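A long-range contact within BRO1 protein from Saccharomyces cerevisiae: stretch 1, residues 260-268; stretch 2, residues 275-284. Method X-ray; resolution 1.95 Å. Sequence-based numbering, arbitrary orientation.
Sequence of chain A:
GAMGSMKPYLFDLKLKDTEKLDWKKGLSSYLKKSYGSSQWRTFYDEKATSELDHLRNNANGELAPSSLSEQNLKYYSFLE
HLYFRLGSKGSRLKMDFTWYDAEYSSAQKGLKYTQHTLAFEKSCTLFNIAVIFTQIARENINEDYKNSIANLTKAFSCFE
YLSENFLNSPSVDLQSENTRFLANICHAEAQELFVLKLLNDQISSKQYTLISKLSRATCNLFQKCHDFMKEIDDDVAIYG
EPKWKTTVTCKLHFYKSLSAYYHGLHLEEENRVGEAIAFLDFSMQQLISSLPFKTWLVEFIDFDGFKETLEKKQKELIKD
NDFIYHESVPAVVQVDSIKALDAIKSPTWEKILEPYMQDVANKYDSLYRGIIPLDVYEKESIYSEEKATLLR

Stretch 1 260-268: AYYHGLHLE
Stretch 2 (275-284) EAIAFLDFSM

Antiparallel packing of two helices in BRO1, residues 260-268 against 275-284. Both stretches are helical, with phi between -57° and -80° and psi between -28° and -55°, and backbone N to O hydrogen bonds four residues apart, such as Gly 264 N to Ala 260 O (2.9 Å) and Leu 280 N to Ala 276 O (2.9 Å). Their axes approach to 8.0 Å, and their N-to-C directions differ by 166°. The register is set by two CA-CA pairs: Gly 264 to Ala 276 at 4.6 Å and Ala 260 to Ser 283 at 5.1 Å. No hydrogen bond crosses the contact; apolar packing and one aromatic pair bury 495 Å², both sides summed.

Small residues permit the close approach. Gly 264 has no side chain, and Leu 280 CD2 lies 3.6 Å from Gly 264 CA; an ideal CB on Gly 264 would come within 2.2 Å of Leu 280 CD2, a clash. Ala 276 CB fits against the same backbone, 3.6 Å from Gly 264 O, and also meets Leu 267 CB at 3.5 Å. At the other end, Ala 260 points its CB toward the second helix, 3.8 Å from Ser 283 CB, 3.7 Å from Phe 279 O and 3.6 Å from Phe 282 CD2. A methyl group fills this narrow space, lying near the ring planes at the edges of both Phe 279 and Phe 282.

Phe 279 is the knob, seated among Ala 260, His 263, Gly 264 and Leu 267. Its CA-CB bond points toward the first helix, and chi1 -90° (m) with chi2 -79° places the ring among these residues, with His 263 CE1 over one face and Ala 260 CB at its edge. His 263, chi1 180° (t) and chi2 -103°, turns its imidazole edge to one face of that ring: His 263 CE1 stands 3.5 Å from Phe 279 CE2, the centroids are 4.4 Å apart and the planes meet at 66°. Leu 267, in the mt rotamer (-65°, 179°), reaches Phe 279 CD2 with CD1 at 3.3 Å, a tight contact oblique to the ring. The same Leu 267 CD1 lies 3.6 Å from Glu 275 O. Glu 275 is tt through chi2 with chi3 61°, and its OE1 is 3.9 Å from Leu 267 CD2; this is simple packing.

Leu 280 leaves its backbone sideways, but chi1 -86° and chi2 -73° (both m) bring its end nearer the first helix. CD2 thereby covers Gly 264, while Leu 280 CD1 rests 3.8 Å from Tyr 261 CD1, at the edge of the tyrosine ring. Tyr 261 is t (167°) with chi2 58°; its CB is 3.6 Å from Ser 283 OG. Ser 283, also t (-179°), is small enough for this buried position, and its hydroxyl is hydrogen-bonded elsewhere in the structure. Phe 282, t (178°) with chi2 67°, starts sideways and offers its ring edge to Ala 260. Tyr 262 (m, -81°) and Ile 277 (mt) point away and take no part.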

# COMPACT_ATOMS: atom_id res chain seq x y z
N ALA A 260 -22.51 -4.74 -9.79
CA ALA A 260 -23.84 -5.23 -10.13
C ALA A 260 -24.47 -4.34 -11.20
O ALA A 260 -25.12 -4.83 -12.12
CB ALA A 260 -24.72 -5.25 -8.88
N TYR A 261 -24.27 -3.03 -11.07
CA TYR A 261 -24.81 -2.08 -12.03
C TYR A 261 -24.31 -2.38 -13.44
O TYR A 261 -25.10 -2.56 -14.37
CB TYR A 261 -24.40 -0.65 -11.63
CG TYR A 261 -24.63 0.41 -12.70
CD1 TYR A 261 -25.90 0.63 -13.23
CD2 TYR A 261 -23.58 1.19 -13.16
CE1 TYR A 261 -26.12 1.62 -14.19
CE2 TYR A 261 -23.78 2.18 -14.11
CZ TYR A 261 -25.05 2.39 -14.62
OH TYR A 261 -25.24 3.37 -15.57
N TYR A 262 -22.99 -2.46 -13.60
CA TYR A 262 -22.44 -2.73 -14.92
C TYR A 262 -22.82 -4.10 -15.47
O TYR A 262 -23.01 -4.24 -16.68
CB TYR A 262 -20.92 -2.53 -14.90
CG TYR A 262 -20.56 -1.07 -15.03
CD1 TYR A 262 -20.63 -0.43 -16.27
CD2 TYR A 262 -20.23 -0.31 -13.91
CE1 TYR A 262 -20.37 0.93 -16.39
CE2 TYR A 262 -19.97 1.05 -14.02
CZ TYR A 262 -20.04 1.66 -15.26
OH TYR A 262 -19.79 3.01 -15.37
N HIS A 263 -22.95 -5.10 -14.61
CA HIS A 263 -23.34 -6.42 -15.08
C HIS A 263 -24.78 -6.33 -15.57
O HIS A 263 -25.19 -7.06 -16.48
CB HIS A 263 -23.23 -7.45 -13.95
CG HIS A 263 -23.62 -8.84 -14.37
ND1 HIS A 263 -24.84 -9.40 -14.03
CD2 HIS A 263 -22.98 -9.76 -15.12
CE1 HIS A 263 -24.92 -10.61 -14.55
NE2 HIS A 263 -23.81 -10.85 -15.22
N GLY A 264 -25.55 -5.42 -14.97
CA GLY A 264 -26.93 -5.23 -15.36
C GLY A 264 -27.00 -4.59 -16.73
O GLY A 264 -27.81 -4.99 -17.57
N LEU A 265 -26.16 -3.59 -16.97
CA LEU A 265 -26.13 -2.91 -18.26
C LEU A 265 -25.76 -3.92 -19.35
O LEU A 265 -26.14 -3.77 -20.51
CB LEU A 265 -25.12 -1.76 -18.25
CG LEU A 265 -25.46 -0.57 -17.36
CD1 LEU A 265 -24.39 0.50 -17.52
CD2 LEU A 265 -26.83 -0.01 -17.73
N HIS A 266 -25.02 -4.95 -18.97
CA HIS A 266 -24.61 -5.99 -19.90
C HIS A 266 -25.80 -6.90 -20.19
O HIS A 266 -26.06 -7.25 -21.34
CB HIS A 266 -23.45 -6.80 -19.31
CG HIS A 266 -23.27 -8.15 -19.94
ND1 HIS A 266 -23.63 -9.32 -19.32
CD2 HIS A 266 -22.81 -8.50 -21.16
CE1 HIS A 266 -23.40 -10.34 -20.13
NE2 HIS A 266 -22.90 -9.87 -21.25
N LEU A 267 -26.53 -7.27 -19.14
CA LEU A 267 -27.70 -8.13 -19.28
C LEU A 267 -28.73 -7.49 -20.20
O LEU A 267 -29.39 -8.17 -20.98
CB LEU A 267 -28.32 -8.42 -17.91
CG LEU A 267 -27.44 -9.21 -16.95
CD1 LEU A 267 -28.15 -9.39 -15.62
CD2 LEU A 267 -27.11 -10.56 -17.56
N GLU A 268 -28.87 -6.17 -20.11
CA GLU A 268 -29.81 -5.44 -20.95
C GLU A 268 -29.31 -5.47 -22.38
O GLU A 268 -30.09 -5.46 -23.33
CB GLU A 268 -29.93 -3.98 -20.49
CG GLU A 268 -30.59 -3.08 -21.53
CD GLU A 268 -30.64 -1.63 -21.10
OE1 GLU A 268 -29.62 -1.12 -20.58
OE2 GLU A 268 -31.69 -0.99 -21.30
N GLU A 275 -33.81 -10.07 -15.67
CA GLU A 275 -32.66 -10.67 -15.03
C GLU A 275 -31.78 -9.47 -14.70
O GLU A 275 -31.15 -9.41 -13.64
CB GLU A 275 -31.95 -11.62 -15.99
CG GLU A 275 -30.82 -12.41 -15.37
CD GLU A 275 -30.33 -13.54 -16.26
OE1 GLU A 275 -29.86 -13.25 -17.38
OE2 GLU A 275 -30.43 -14.72 -15.84
N ALA A 276 -31.76 -8.52 -15.62
CA ALA A 276 -30.99 -7.29 -15.47
C ALA A 276 -31.63 -6.45 -14.37
O ALA A 276 -30.93 -5.83 -13.56
CB ALA A 276 -30.99 -6.51 -16.78
N ILE A 277 -32.96 -6.44 -14.34
CA ILE A 277 -33.70 -5.69 -13.33
C ILE A 277 -33.35 -6.23 -11.95
O ILE A 277 -33.26 -5.48 -10.98
CB ILE A 277 -35.22 -5.80 -13.57
CG1 ILE A 277 -35.59 -5.09 -14.88
CG2 ILE A 277 -35.99 -5.22 -12.40
CD1 ILE A 277 -37.03 -5.27 -15.30
N ALA A 278 -33.15 -7.54 -11.86
CA ALA A 278 -32.81 -8.18 -10.60
C ALA A 278 -31.44 -7.70 -10.11
O ALA A 278 -31.23 -7.52 -8.91
CB ALA A 278 -32.81 -9.70 -10.76
N PHE A 279 -30.51 -7.49 -11.04
CA PHE A 279 -29.17 -7.02 -10.68
C PHE A 279 -29.14 -5.53 -10.37
O PHE A 279 -28.31 -5.09 -9.57
CB PHE A 279 -28.17 -7.36 -11.79
CG PHE A 279 -27.53 -8.71 -11.61
CD1 PHE A 279 -26.49 -8.87 -10.71
CD2 PHE A 279 -28.00 -9.81 -12.30
CE1 PHE A 279 -25.91 -10.13 -10.49
CE2 PHE A 279 -27.44 -11.08 -12.10
CZ PHE A 279 -26.40 -11.23 -11.19
N LEU A 280 -30.02 -4.76 -11.00
CA LEU A 280 -30.06 -3.33 -10.71
C LEU A 280 -30.66 -3.19 -9.32
O LEU A 280 -30.35 -2.27 -8.57
CB LEU A 280 -30.94 -2.61 -11.74
CG LEU A 280 -30.24 -2.18 -13.03
CD1 LEU A 280 -29.32 -1.00 -12.75
CD2 LEU A 280 -29.45 -3.34 -13.61
N ASP A 281 -31.52 -4.15 -8.98
CA ASP A 281 -32.18 -4.20 -7.68
C ASP A 281 -31.08 -4.41 -6.64
O ASP A 281 -30.98 -3.66 -5.67
CB ASP A 281 -33.15 -5.39 -7.66
CG ASP A 281 -34.21 -5.25 -6.58
OD1 ASP A 281 -33.85 -5.21 -5.38
OD2 ASP A 281 -35.41 -5.20 -6.94
N PHE A 282 -30.24 -5.41 -6.88
CA PHE A 282 -29.13 -5.73 -5.98
C PHE A 282 -28.17 -4.56 -5.87
O PHE A 282 -27.68 -4.26 -4.77
CB PHE A 282 -28.38 -6.97 -6.49
CG PHE A 282 -27.20 -7.34 -5.65
CD1 PHE A 282 -27.37 -7.81 -4.35
CD2 PHE A 282 -25.90 -7.22 -6.15
CE1 PHE A 282 -26.27 -8.16 -3.56
CE2 PHE A 282 -24.80 -7.56 -5.37
CZ PHE A 282 -24.98 -8.03 -4.07
N SER A 283 -27.89 -3.91 -6.99
CA SER A 283 -26.99 -2.77 -7.01
C SER A 283 -27.47 -1.67 -6.07
O SER A 283 -26.70 -1.13 -5.28
CB SER A 283 -26.88 -2.21 -8.43
OG SER A 283 -25.98 -1.12 -8.48
N MET A 284 -28.76 -1.35 -6.15
CA MET A 284 -29.35 -0.32 -5.31
C MET A 284 -29.20 -0.67 -3.83
O MET A 284 -28.91 0.19 -3.01
CB MET A 284 -30.84 -0.14 -5.64
CG MET A 284 -31.53 0.96 -4.83
SD MET A 284 -30.92 2.62 -5.20
CE MET A 284 -29.75 2.87 -3.92